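Local atomic coordinates of trichothecene 15-O-acetyltransferase TRI3 (Fusarium sporotrichioides, PDB entry 3FOT), a protein that transfers an acetyl group to the 15-hydroxyl of trichothecene intermediates during biosynthesis of mycotoxins such as T-2 toxin. Residues 333-337 with 433-437. Numbering follows the deposited sequence.
Sequences FISPT and NPLFI
Residues 333-337 and the strand part of 433-437, which starts at Leu-435, run in roughly the same direction, their axes 39° apart and 7.5 Å from each other at closest approach. Strands so spaced are too far apart to pair directly, and here two waters take over the polar link. Ser-335 is the hub: it points its CB at the second segment, and OG, anti to the backbone N (chi1 -177°), meets both waters there. One, 2.7 Å from Ser-335 OG, accepts the backbone N-H of Phe-436; the other, 2.6 Å from the same OG, donates to the carbonyl O of Pro-434. A buried hydroxyl thus ties together two successive peptide groups that flank Leu-435.

Leu-435 packs beside the water bridge: its CD1 methyl lies against two oxygens, Pro-336 O at 3.4 Å and Ser-335 OG at 3.5 Å, and meets a second methyl, Thr-337 CG2, at 4.1 Å. The hydroxyl of Thr-337 is engaged elsewhere, hydrogen-bonded to Tyr-397 OH. At the other end, the Phe-333 ring meets the side chain of Asn-433, the two planes 31° apart, and the O of Pro-434 lies at the ring edge, 4.4 Å from Phe-333 CZ.

Each strand keeps its backbone partners in its own sheet: 333-340 pairs with 358-365, and 435-441 is bonded to 477-483. What results is a hydrated junction between separate sheets in the buried interior of a BAHD-superfamily acetyltransferase, with Pro-336 about 8 Å, side chain to side chain, from His-414 of the 15-deacetylcalonectrin binding site.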
loop_
_atom_site.group_PDB
_atom_site.type_symbol
_atom_site.label_atom_id
_atom_site.label_comp_id
_atom_site.label_asym_id
_atom_site.label_seq_id
_atom_site.Cartn_x
_atom_site.Cartn_y
_atom_site.Cartn_z
ATOM N N PHE A 333 7.417 -16.242 -18.097
ATOM C CA PHE A 333 6.646 -15.481 -17.120
ATOM C C PHE A 333 7.395 -14.182 -16.885
ATOM O O PHE A 333 8.540 -14.193 -16.439
ATOM C CB PHE A 333 6.451 -16.251 -15.816
ATOM C CG PHE A 333 5.674 -15.484 -14.800
ATOM C CD1 PHE A 333 4.282 -15.501 -14.820
ATOM C CD2 PHE A 333 6.332 -14.714 -13.852
ATOM C CE1 PHE A 333 3.539 -14.739 -13.882
ATOM C CE2 PHE A 333 5.599 -13.963 -12.919
ATOM C CZ PHE A 333 4.214 -13.988 -12.944
ATOM N N ILE A 334 6.750 -13.081 -17.249
ATOM C CA ILE A 334 7.322 -11.747 -17.116
ATOM C C ILE A 334 6.314 -10.919 -16.324
ATOM O O ILE A 334 5.122 -10.870 -16.652
ATOM C CB ILE A 334 7.590 -11.088 -18.495
ATOM C CG1 ILE A 334 8.595 -11.919 -19.306
ATOM C CG2 ILE A 334 8.114 -9.648 -18.326
ATOM C CD1 ILE A 334 8.736 -11.481 -20.743
ATOM N N SER A 335 6.799 -10.276 -15.277
ATOM C CA SER A 335 5.939 -9.481 -14.422
ATOM C C SER A 335 6.657 -8.195 -14.025
ATOM O O SER A 335 7.654 -8.242 -13.294
ATOM C CB SER A 335 5.547 -10.256 -13.163
ATOM O OG SER A 335 4.658 -9.478 -12.372
ATOM N N PRO A 336 6.141 -7.047 -14.505
ATOM C CA PRO A 336 6.658 -5.743 -14.115
ATOM C C PRO A 336 6.105 -5.469 -12.735
ATOM O O PRO A 336 4.882 -5.310 -12.591
ATOM C CB PRO A 336 6.026 -4.783 -15.140
ATOM C CG PRO A 336 5.328 -5.654 -16.163
ATOM C CD PRO A 336 5.014 -6.926 -15.445
ATOM N N THR A 337 6.972 -5.493 -11.730
ATOM C CA THR A 337 6.548 -5.299 -10.345
ATOM C C THR A 337 6.961 -3.909 -9.853
ATOM O O THR A 337 7.681 -3.184 -10.546
ATOM C CB THR A 337 7.134 -6.377 -9.391
ATOM O OG1 THR A 337 8.565 -6.351 -9.460
ATOM C CG2 THR A 337 6.659 -7.768 -9.761
ATOM N N ASN A 433 -2.070 -11.753 -16.203
ATOM C CA ASN A 433 -1.374 -12.514 -15.188
ATOM C C ASN A 433 -1.474 -11.850 -13.804
ATOM O O ASN A 433 -1.516 -10.628 -13.703
ATOM C CB ASN A 433 0.072 -12.791 -15.599
ATOM C CG ASN A 433 0.215 -14.126 -16.339
ATOM O OD1 ASN A 433 1.257 -14.411 -16.917
ATOM N ND2 ASN A 433 -0.848 -14.951 -16.312
ATOM N N PRO A 434 -1.555 -12.670 -12.740
ATOM C CA PRO A 434 -1.525 -12.102 -11.402
ATOM C C PRO A 434 -0.268 -11.264 -11.152
ATOM O O PRO A 434 0.815 -11.524 -11.718
ATOM C CB PRO A 434 -1.576 -13.342 -10.497
ATOM C CG PRO A 434 -2.263 -14.377 -11.371
ATOM C CD PRO A 434 -1.694 -14.138 -12.706
ATOM N N LEU A 435 -0.420 -10.260 -10.293
ATOM C CA LEU A 435 0.692 -9.423 -9.893
ATOM C C LEU A 435 0.949 -9.622 -8.397
ATOM O O LEU A 435 0.008 -9.713 -7.615
ATOM C CB LEU A 435 0.380 -7.947 -10.172
ATOM C CG LEU A 435 1.489 -6.946 -9.764
ATOM C CD1 LEU A 435 2.709 -7.064 -10.689
ATOM C CD2 LEU A 435 0.942 -5.530 -9.764
ATOM N N PHE A 436 2.221 -9.706 -8.021
ATOM C CA PHE A 436 2.589 -9.796 -6.604
ATOM C C PHE A 436 3.104 -8.467 -6.053
ATOM O O PHE A 436 3.955 -7.812 -6.671
ATOM C CB PHE A 436 3.659 -10.875 -6.414
ATOM C CG PHE A 436 4.143 -10.992 -4.998
ATOM C CD1 PHE A 436 3.272 -11.420 -3.987
ATOM C CD2 PHE A 436 5.455 -10.664 -4.669
ATOM C CE1 PHE A 436 3.712 -11.522 -2.646
ATOM C CE2 PHE A 436 5.897 -10.766 -3.332
ATOM C CZ PHE A 436 5.009 -11.200 -2.330
ATOM N N ILE A 437 2.580 -8.094 -4.880
ATOM C CA ILE A 437 3.032 -6.918 -4.158
ATOM C C ILE A 437 3.407 -7.350 -2.747
ATOM O O ILE A 437 2.579 -7.917 -2.030
ATOM C CB ILE A 437 1.950 -5.808 -4.087
ATOM C CG1 ILE A 437 1.403 -5.475 -5.478
ATOM C CG2 ILE A 437 2.549 -4.581 -3.431
ATOM C CD1 ILE A 437 0.014 -6.095 -5.770
HETATM O O HOH W 1 4.476 -10.179 -9.814
HETATM O O HOH W 2 2.303 -9.741 -13.488
#